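Local coordinates for protein response regulator aspartate phosphatase H (PDB 3Q15) that dephosphorylates the sporulation phosphotransferase Spo0F and also acts on the response regulator ComA, helping to separate competence and sporulation in time, at residues Phe220-Leu225 and Lys250-Lys255. Residues are numbered along the deposited sequence; the frame is centred on the assembly and turned at random.
Sequences FIAISL and KVSREK
V251 reaches from helix 238-255 onto A222 of helix 218-235, where the two antiparallel helices of a predicted TPR repeat, the fourth, pack as a helical hairpin. The axes of the two short segments approach to 9.3 Å, at 153° between their N-to-C directions, and the CA atoms of A222 and V251 come within 5.9 Å of each other. From V251 CB, which points toward the partner helix, the side chain forks. V251 CG1 sits between its own backbone N and carbonyl carbon (chi1 54°), and this rotation brings it over A222, 3.6 Å from A222 CB. V251 CG1 also meets L225, three residues further along its helix, at 4.1 Å from L225 CD1, the two side chains crossing at a slant. The other branch, V251 CG2, lies anti to the backbone N and flanks A222 CB at 4.2 Å. The join is apolar, methyl against methyl, with no hydrogen bond between the segments. L225 also packs on L209 of the preceding helix 198-214, while L259 packs on A222 and S252. Beside the valine, the hydroxyl of S252 is hydrogen-bonded within its own helix to A248 O, and S252 OG lies 4.2 Å from A222 CB.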
loop_
_atom_site.group_PDB
_atom_site.type_symbol
_atom_site.label_atom_id
_atom_site.label_comp_id
_atom_site.label_asym_id
_atom_site.label_seq_id
_atom_site.Cartn_x
_atom_site.Cartn_y
_atom_site.Cartn_z
ATOM N N PHE A 220 -14.051 -2.576 -26.598
ATOM C CA PHE A 220 -12.769 -2.077 -26.110
ATOM C C PHE A 220 -12.111 -1.087 -27.067
ATOM O O PHE A 220 -11.247 -0.309 -26.665
ATOM C CB PHE A 220 -11.821 -3.228 -25.780
ATOM C CG PHE A 220 -12.137 -3.908 -24.483
ATOM C CD1 PHE A 220 -11.973 -3.241 -23.280
ATOM C CD2 PHE A 220 -12.600 -5.214 -24.465
ATOM C CE1 PHE A 220 -12.268 -3.863 -22.080
ATOM C CE2 PHE A 220 -12.894 -5.842 -23.271
ATOM C CZ PHE A 220 -12.729 -5.168 -22.077
ATOM N N ILE A 221 -12.520 -1.121 -28.329
ATOM C CA ILE A 221 -12.079 -0.116 -29.286
ATOM C C ILE A 221 -12.741 1.215 -28.944
ATOM O O ILE A 221 -12.086 2.255 -28.893
ATOM C CB ILE A 221 -12.418 -0.512 -30.740
ATOM C CG1 ILE A 221 -11.587 -1.721 -31.173
ATOM C CG2 ILE A 221 -12.166 0.653 -31.682
ATOM C CD1 ILE A 221 -11.870 -2.188 -32.588
ATOM N N ALA A 222 -14.044 1.165 -28.697
ATOM C CA ALA A 222 -14.800 2.350 -28.316
ATOM C C ALA A 222 -14.318 2.909 -26.980
ATOM O O ALA A 222 -14.136 4.118 -26.832
ATOM C CB ALA A 222 -16.281 2.024 -28.249
ATOM N N ILE A 223 -14.114 2.025 -26.008
ATOM C CA ILE A 223 -13.675 2.448 -24.682
ATOM C C ILE A 223 -12.278 3.051 -24.727
ATOM O O ILE A 223 -12.018 4.076 -24.096
ATOM C CB ILE A 223 -13.700 1.285 -23.669
ATOM C CG1 ILE A 223 -15.134 0.797 -23.452
ATOM C CG2 ILE A 223 -13.095 1.724 -22.347
ATOM C CD1 ILE A 223 -15.239 -0.431 -22.568
ATOM N N SER A 224 -11.383 2.414 -25.478
ATOM C CA SER A 224 -10.019 2.915 -25.640
ATOM C C SER A 224 -10.015 4.313 -26.244
ATOM O O SER A 224 -9.275 5.193 -25.796
ATOM C CB SER A 224 -9.194 1.974 -26.523
ATOM O OG SER A 224 -9.084 0.687 -25.932
ATOM N N LEU A 225 -10.839 4.504 -27.270
ATOM C CA LEU A 225 -10.933 5.786 -27.956
ATOM C C LEU A 225 -11.492 6.851 -27.019
ATOM O O LEU A 225 -11.048 7.998 -27.028
ATOM C CB LEU A 225 -11.812 5.655 -29.200
ATOM C CG LEU A 225 -11.226 4.873 -30.378
ATOM C CD1 LEU A 225 -12.298 4.572 -31.417
ATOM C CD2 LEU A 225 -10.070 5.642 -31.011
ATOM N N LYS A 250 -18.702 7.335 -33.232
ATOM C CA LYS A 250 -18.996 6.561 -34.435
ATOM C C LYS A 250 -19.112 5.076 -34.123
ATOM O O LYS A 250 -20.147 4.461 -34.374
ATOM C CB LYS A 250 -17.923 6.786 -35.504
ATOM C CG LYS A 250 -18.133 5.979 -36.783
ATOM C CD LYS A 250 -17.020 6.235 -37.796
ATOM C CE LYS A 250 -17.215 5.413 -39.059
ATOM N NZ LYS A 250 -16.132 5.656 -40.051
ATOM N N VAL A 251 -18.046 4.503 -33.576
ATOM C CA VAL A 251 -18.035 3.082 -33.249
ATOM C C VAL A 251 -19.153 2.737 -32.264
ATOM O O VAL A 251 -19.694 1.631 -32.287
ATOM C CB VAL A 251 -16.662 2.633 -32.702
ATOM C CG1 VAL A 251 -16.248 3.499 -31.528
ATOM C CG2 VAL A 251 -16.690 1.163 -32.310
ATOM N N SER A 252 -19.504 3.698 -31.413
ATOM C CA SER A 252 -20.595 3.524 -30.458
ATOM C C SER A 252 -21.950 3.419 -31.158
ATOM O O SER A 252 -22.640 2.408 -31.034
ATOM C CB SER A 252 -20.618 4.676 -29.449
ATOM O OG SER A 252 -19.523 4.598 -28.552
ATOM N N ARG A 253 -22.325 4.466 -31.888
ATOM C CA ARG A 253 -23.600 4.491 -32.603
ATOM C C ARG A 253 -23.787 3.268 -33.500
ATOM O O ARG A 253 -24.910 2.814 -33.721
ATOM C CB ARG A 253 -23.723 5.761 -33.452
ATOM C CG ARG A 253 -23.681 7.066 -32.672
ATOM C CD ARG A 253 -24.149 8.231 -33.536
ATOM N NE ARG A 253 -24.156 9.500 -32.812
ATOM C CZ ARG A 253 -23.202 10.421 -32.908
ATOM N NH1 ARG A 253 -22.160 10.218 -33.700
ATOM N NH2 ARG A 253 -23.292 11.546 -32.214
ATOM N N GLU A 254 -22.681 2.740 -34.015
ATOM C CA GLU A 254 -22.744 1.671 -35.007
ATOM C C GLU A 254 -22.687 0.265 -34.412
ATOM O O GLU A 254 -23.259 -0.667 -34.976
ATOM C CB GLU A 254 -21.646 1.843 -36.066
ATOM C CG GLU A 254 -21.785 3.109 -36.905
ATOM C CD GLU A 254 -20.785 3.175 -38.049
ATOM O OE1 GLU A 254 -20.096 2.162 -38.304
ATOM O OE2 GLU A 254 -20.689 4.241 -38.696
ATOM N N LYS A 255 -22.007 0.110 -33.278
ATOM C CA LYS A 255 -21.805 -1.223 -32.711
ATOM C C LYS A 255 -21.953 -1.328 -31.190
ATOM O O LYS A 255 -22.251 -2.406 -30.675
ATOM C CB LYS A 255 -20.450 -1.789 -33.148
ATOM C CG LYS A 255 -20.341 -2.036 -34.644
ATOM C CD LYS A 255 -19.045 -2.737 -34.998
ATOM C CE LYS A 255 -18.974 -3.048 -36.483
ATOM N NZ LYS A 255 -17.750 -3.825 -36.824
#